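Local coordinates for putative creatinine amidohydrolase (Bacteroides fragilis, PDB 3LUB) that probably hydrolyses carbon-nitrogen bonds in linear amides, as a zinc-dependent member of the creatininase superfamily, at the interface of chains A and B. Numbering follows the deposited sequence. Chains: chain A/B, Putative creatinine amidohydrolase.

The interface of chains A and B. Residues chain A 16, 21, 24, 67, 69, 111; chain B 40, 85-86.
B:Phe86 plugs an apolar pocket of chain A lined by A:Val16, A:Tyr21, A:Ile24, A:Met67, A:Met69 and A:Phe111. It buries 105 Å² there, in a two-fold interface whose other half repeats the contact with the chains exchanged. The structure alone does not show whether this pairing is the biological one.

Two aromatic rings of chain A meet B:Phe86. B:Phe86 points its edge at the face of A:Tyr21, with the planes at 88° and the centroids 5.3 Å apart. CZ of B:Phe86 meets that face near its rim. The A:Phe111 ring lies nearly parallel to B:Phe86 but displaced past its CE1-CZ rim, on the face away from A:Met67. Its CZ is 3.6 Å from CE1 of B:Phe86.

Aliphatic and selenium groups pack on the face and edge. CG of selenomethionine A:Met67, anti to the backbone N (chi1 -179°), lies over one face of B:Phe86, 3.9 Å from the ring centroid. The chain of A:Met67 then bends at chi2 and chi3, which brings its CE to the CE2 side of the same ring. Within chain B, the preceding residue B:Pro85 sets its CB over the opposite face, toward the rim. A:Ile24 CD1 lies 3.5 Å from B:Phe86 CE1, at the ring edge and in its plane, and also sits over the centre of the A:Phe111 ring. A:Val16 CG2 is likewise in plane at the B:Phe86 edge. SE of selenomethionine A:Met69 reaches B:Phe86 CD1 at 3.9 Å.

Beside the plug, A:Val16 CG2 packs 3.4 Å from the phenol OH of B:Tyr40. Within chain B, B:Tyr40 OH donates a 2.7 Å hydrogen bond to B:Pro85 O, tilted 33° from the carbonyl plane.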
loop_
_atom_site.group_PDB
_atom_site.type_symbol
_atom_site.label_atom_id
_atom_site.label_comp_id
_atom_site.label_asym_id
_atom_site.label_seq_id
_atom_site.Cartn_x
_atom_site.Cartn_y
_atom_site.Cartn_z
ATOM N N VAL A 16 -24.464 -15.776 -22.755
ATOM C CA VAL A 16 -23.210 -16.425 -22.431
ATOM C C VAL A 16 -23.330 -17.561 -21.431
ATOM O O VAL A 16 -22.432 -18.392 -21.354
ATOM C CB VAL A 16 -22.138 -15.395 -21.945
ATOM C CG1 VAL A 16 -21.978 -14.330 -22.961
ATOM C CG2 VAL A 16 -22.470 -14.810 -20.564
ATOM N N TYR A 21 -16.335 -21.064 -22.492
ATOM C CA TYR A 21 -15.281 -20.172 -22.979
ATOM C C TYR A 21 -13.921 -20.720 -22.579
ATOM O O TYR A 21 -13.708 -21.110 -21.437
ATOM C CB TYR A 21 -15.477 -18.768 -22.427
ATOM C CG TYR A 21 -16.679 -18.110 -22.997
ATOM C CD1 TYR A 21 -17.952 -18.382 -22.494
ATOM C CD2 TYR A 21 -16.558 -17.223 -24.054
ATOM C CE1 TYR A 21 -19.067 -17.800 -23.055
ATOM C CE2 TYR A 21 -17.656 -16.624 -24.610
ATOM C CZ TYR A 21 -18.927 -16.911 -24.117
ATOM O OH TYR A 21 -20.042 -16.295 -24.702
ATOM N N ILE A 24 -9.890 -15.955 -22.258
ATOM C CA ILE A 24 -10.386 -14.619 -22.057
ATOM C C ILE A 24 -9.350 -13.682 -22.668
ATOM O O ILE A 24 -8.162 -13.953 -22.583
ATOM C CB ILE A 24 -10.582 -14.253 -20.548
ATOM C CG1 ILE A 24 -11.388 -15.312 -19.787
ATOM C CG2 ILE A 24 -11.202 -12.828 -20.396
ATOM C CD1 ILE A 24 -12.830 -15.487 -20.195
HETATM N N MSE A 67 -13.755 -14.908 -24.968
HETATM C CA MSE A 67 -14.490 -13.722 -24.621
HETATM C C MSE A 67 -13.558 -12.537 -24.632
HETATM O O MSE A 67 -12.523 -12.535 -23.963
HETATM C CB MSE A 67 -15.155 -13.857 -23.250
HETATM C CG MSE A 67 -15.986 -12.648 -22.823
HETATM SE SE MSE A 67 -17.347 -12.119 -24.110
HETATM C CE MSE A 67 -18.866 -13.359 -23.584
HETATM N N MSE A 69 -13.173 -9.025 -23.243
HETATM C CA MSE A 69 -13.674 -8.199 -22.145
HETATM C C MSE A 69 -13.692 -6.722 -22.561
HETATM O O MSE A 69 -13.132 -6.381 -23.608
HETATM C CB MSE A 69 -12.778 -8.348 -20.927
HETATM C CG MSE A 69 -12.664 -9.730 -20.408
HETATM SE SE MSE A 69 -14.287 -10.422 -19.604
HETATM C CE MSE A 69 -14.393 -9.296 -17.975
ATOM N N PHE A 111 -12.046 -19.629 -14.932
ATOM C CA PHE A 111 -11.164 -19.394 -16.061
ATOM C C PHE A 111 -9.691 -19.497 -15.641
ATOM O O PHE A 111 -9.336 -19.206 -14.527
ATOM C CB PHE A 111 -11.495 -18.025 -16.697
ATOM C CG PHE A 111 -12.944 -17.898 -17.145
ATOM C CD1 PHE A 111 -13.421 -18.620 -18.213
ATOM C CD2 PHE A 111 -13.816 -17.077 -16.480
ATOM C CE1 PHE A 111 -14.751 -18.525 -18.599
ATOM C CE2 PHE A 111 -15.155 -16.974 -16.867
ATOM C CZ PHE A 111 -15.624 -17.714 -17.915
ATOM N N TYR B 40 -24.026 -6.493 -19.835
ATOM C CA TYR B 40 -22.983 -6.434 -18.797
ATOM C C TYR B 40 -22.499 -5.017 -18.464
ATOM O O TYR B 40 -22.164 -4.708 -17.300
ATOM C CB TYR B 40 -21.786 -7.284 -19.194
ATOM C CG TYR B 40 -21.882 -8.743 -18.823
ATOM C CD1 TYR B 40 -22.491 -9.664 -19.681
ATOM C CD2 TYR B 40 -21.324 -9.206 -17.655
ATOM C CE1 TYR B 40 -22.541 -11.033 -19.368
ATOM C CE2 TYR B 40 -21.371 -10.564 -17.324
ATOM C CZ TYR B 40 -21.996 -11.477 -18.183
ATOM O OH TYR B 40 -22.030 -12.834 -17.877
ATOM N N PRO B 85 -20.160 -15.534 -14.425
ATOM C CA PRO B 85 -19.144 -15.291 -15.459
ATOM C C PRO B 85 -19.035 -13.833 -15.871
ATOM O O PRO B 85 -20.031 -13.166 -16.123
ATOM C CB PRO B 85 -19.607 -16.164 -16.645
ATOM C CG PRO B 85 -21.033 -16.536 -16.365
ATOM C CD PRO B 85 -21.151 -16.539 -14.857
ATOM N N PHE B 86 -17.801 -13.382 -15.938
ATOM C CA PHE B 86 -17.420 -12.070 -16.396
ATOM C C PHE B 86 -17.813 -10.890 -15.513
ATOM O O PHE B 86 -17.626 -9.759 -15.902
ATOM C CB PHE B 86 -17.870 -11.869 -17.836
ATOM C CG PHE B 86 -17.646 -13.073 -18.701
ATOM C CD1 PHE B 86 -16.376 -13.578 -18.884
ATOM C CD2 PHE B 86 -18.699 -13.671 -19.350
ATOM C CE1 PHE B 86 -16.173 -14.659 -19.685
ATOM C CE2 PHE B 86 -18.496 -14.738 -20.159
ATOM C CZ PHE B 86 -17.235 -15.241 -20.324
#